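Precorrin-6y methylase (Rhodobacter capsulatus, PDB 3NJR) methylates precorrin-6Y at C5 and C15 and removes a carboxyl group during cobalamin biosynthesis, this chain being its C-terminal, probably S-adenosylmethionine-using, methyltransferase domain. Local coordinates at residues A[151-156]-A[197-202]. Numbering follows the deposited sequence.
Sequences VANAVT and QLQWSG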
loop_
_atom_site.group_PDB
_atom_site.type_symbol
_atom_site.label_atom_id
_atom_site.label_comp_id
_atom_site.label_asym_id
_atom_site.label_seq_id
_atom_site.Cartn_x
_atom_site.Cartn_y
_atom_site.Cartn_z
ATOM N N VAL A 151 -17.970 -12.896 8.021
ATOM C CA VAL A 151 -16.681 -12.510 7.463
ATOM C C VAL A 151 -16.763 -12.469 5.944
ATOM O O VAL A 151 -17.155 -13.433 5.310
ATOM C CB VAL A 151 -15.513 -13.430 7.973
ATOM C CG1 VAL A 151 -14.171 -13.064 7.328
ATOM C CG2 VAL A 151 -15.398 -13.366 9.498
ATOM N N ALA A 152 -16.392 -11.331 5.366
ATOM C CA ALA A 152 -16.457 -11.147 3.916
ATOM C C ALA A 152 -15.189 -10.513 3.373
ATOM O O ALA A 152 -14.643 -9.623 3.995
ATOM C CB ALA A 152 -17.644 -10.294 3.567
ATOM N N ASN A 153 -14.728 -10.991 2.217
ATOM C CA ASN A 153 -13.640 -10.361 1.447
ATOM C C ASN A 153 -14.195 -9.634 0.206
ATOM O O ASN A 153 -15.062 -10.139 -0.476
ATOM C CB ASN A 153 -12.589 -11.391 1.027
ATOM C CG ASN A 153 -12.026 -12.191 2.212
ATOM O OD1 ASN A 153 -11.885 -11.679 3.324
ATOM N ND2 ASN A 153 -11.699 -13.454 1.964
ATOM N N ALA A 154 -13.701 -8.439 -0.072
ATOM C CA ALA A 154 -14.110 -7.687 -1.258
ATOM C C ALA A 154 -12.893 -7.341 -2.117
ATOM O O ALA A 154 -11.867 -6.913 -1.597
ATOM C CB ALA A 154 -14.819 -6.425 -0.838
ATOM N N VAL A 155 -13.002 -7.511 -3.429
ATOM C CA VAL A 155 -11.901 -7.112 -4.322
ATOM C C VAL A 155 -12.325 -6.140 -5.453
ATOM O O VAL A 155 -11.477 -5.718 -6.267
ATOM C CB VAL A 155 -11.139 -8.336 -4.867
ATOM C CG1 VAL A 155 -11.996 -9.111 -5.878
ATOM C CG2 VAL A 155 -9.809 -7.902 -5.458
ATOM N N THR A 156 -13.620 -5.791 -5.494
ATOM C CA THR A 156 -14.136 -4.757 -6.399
ATOM C C THR A 156 -14.518 -3.497 -5.621
ATOM O O THR A 156 -14.860 -3.567 -4.431
ATOM C CB THR A 156 -15.370 -5.234 -7.211
ATOM O OG1 THR A 156 -16.496 -5.388 -6.338
ATOM C CG2 THR A 156 -15.092 -6.536 -7.924
ATOM N N GLN A 197 -7.357 -5.797 -0.671
ATOM C CA GLN A 197 -8.618 -6.497 -0.505
ATOM C C GLN A 197 -9.180 -5.956 0.800
ATOM O O GLN A 197 -8.433 -5.689 1.748
ATOM C CB GLN A 197 -8.384 -8.012 -0.441
ATOM C CG GLN A 197 -9.402 -8.869 -1.210
ATOM C CD GLN A 197 -8.855 -10.243 -1.661
ATOM O OE1 GLN A 197 -7.939 -10.335 -2.485
ATOM N NE2 GLN A 197 -9.453 -11.312 -1.141
ATOM N N LEU A 198 -10.487 -5.740 0.839
ATOM C CA LEU A 198 -11.125 -5.342 2.080
ATOM C C LEU A 198 -11.768 -6.553 2.740
ATOM O O LEU A 198 -12.256 -7.456 2.060
ATOM C CB LEU A 198 -12.129 -4.213 1.849
ATOM C CG LEU A 198 -11.713 -2.815 2.336
ATOM C CD1 LEU A 198 -10.436 -2.329 1.671
ATOM C CD2 LEU A 198 -12.850 -1.805 2.147
ATOM N N GLN A 199 -11.722 -6.587 4.066
ATOM C CA GLN A 199 -12.287 -7.693 4.809
ATOM C C GLN A 199 -13.066 -7.166 5.989
ATOM O O GLN A 199 -12.531 -6.449 6.841
ATOM C CB GLN A 199 -11.212 -8.675 5.270
ATOM C CG GLN A 199 -11.779 -9.878 6.035
ATOM C CD GLN A 199 -10.720 -10.675 6.789
ATOM O OE1 GLN A 199 -10.291 -10.280 7.869
ATOM N NE2 GLN A 199 -10.328 -11.821 6.236
ATOM N N TRP A 200 -14.341 -7.515 6.026
ATOM C CA TRP A 200 -15.146 -7.159 7.152
ATOM C C TRP A 200 -15.371 -8.370 8.037
ATOM O O TRP A 200 -15.523 -9.525 7.570
ATOM C CB TRP A 200 -16.466 -6.542 6.709
ATOM C CG TRP A 200 -17.360 -6.188 7.865
ATOM C CD1 TRP A 200 -17.079 -5.334 8.904
ATOM C CD2 TRP A 200 -18.678 -6.691 8.108
ATOM N NE1 TRP A 200 -18.146 -5.279 9.782
ATOM C CE2 TRP A 200 -19.142 -6.093 9.316
ATOM C CE3 TRP A 200 -19.522 -7.580 7.416
ATOM C CZ2 TRP A 200 -20.410 -6.352 9.846
ATOM C CZ3 TRP A 200 -20.794 -7.837 7.937
ATOM C CH2 TRP A 200 -21.222 -7.220 9.153
ATOM N N SER A 201 -15.395 -8.096 9.329
ATOM C CA SER A 201 -15.605 -9.122 10.303
ATOM C C SER A 201 -16.526 -8.507 11.363
ATOM O O SER A 201 -16.157 -7.543 12.044
ATOM C CB SER A 201 -14.248 -9.547 10.867
ATOM O OG SER A 201 -14.391 -10.463 11.920
ATOM N N GLY A 202 -17.744 -9.033 11.460
ATOM C CA GLY A 202 -18.715 -8.552 12.435
ATOM C C GLY A 202 -19.632 -9.657 12.908
ATOM O O GLY A 202 -19.325 -10.825 12.763
#
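Ala152 and Trp200 face each other as an antiparallel hydrogen-bonded pair, Ala152 N giving to Trp200 O at 3.0 Å and Trp200 N returning a bond to Ala152 O. Two residues further along, Ala154 and Leu198 do the same, with Ala154 N to Leu198 O at 2.8 Å. Between these rungs lies the non-hydrogen-bonded pair Asn153 and Gln199, and the same carbonyls accept CA-H contacts, as from Gln199 CA to Ala152 O at 3.2 Å.

Among the side chains, one polar link crosses: Gln199 NE2 donates a weak bond to Asn153 OD1 at 3.3 Å. The two amides lie side by side and nearly coplanar, their planes 21° apart. Gln199 runs straight out from its strand, its CG opposite the backbone N (chi1 -179°) and the chain extended beyond, which carries NE2 to that oxygen. Asn153 ND2 turns to Thr47 of helix 41-51 in another weak bond, and the side chain of Asn153 lies about 7 Å from the bound S-adenosyl-L-homocysteine.

The rest is packing. Gln197 lays its CG against Ala154 O (3.2 Å), and its NE2 comes alongside Asn153 CB without bonding. On the face bearing Asn153, the Val151 CG2 methyl rests on the Ser201 OG hydroxyl at 3.9 Å, and the branched valine also packs against helix 41-51. The other face has the apolar contact, Ala154 CB to Leu198 CB at 4.4 Å. There the small methyls of Ala152 and Ala154 let helix 157-170 lie close, beside the larger Leu198 and Trp200; the indole NE1 bonds to Gly171 O.

Strand 188-203 runs against its neighbours 149-154 and 173-185 and is the single reversed strand of the 3-2-1-4-5-7-6 sheet of class I methyltransferases. Backbone bonding therefore carries the join, largely independent of sequence, with the paired amides as a modest polar supplement on the face that meets helix 41-51.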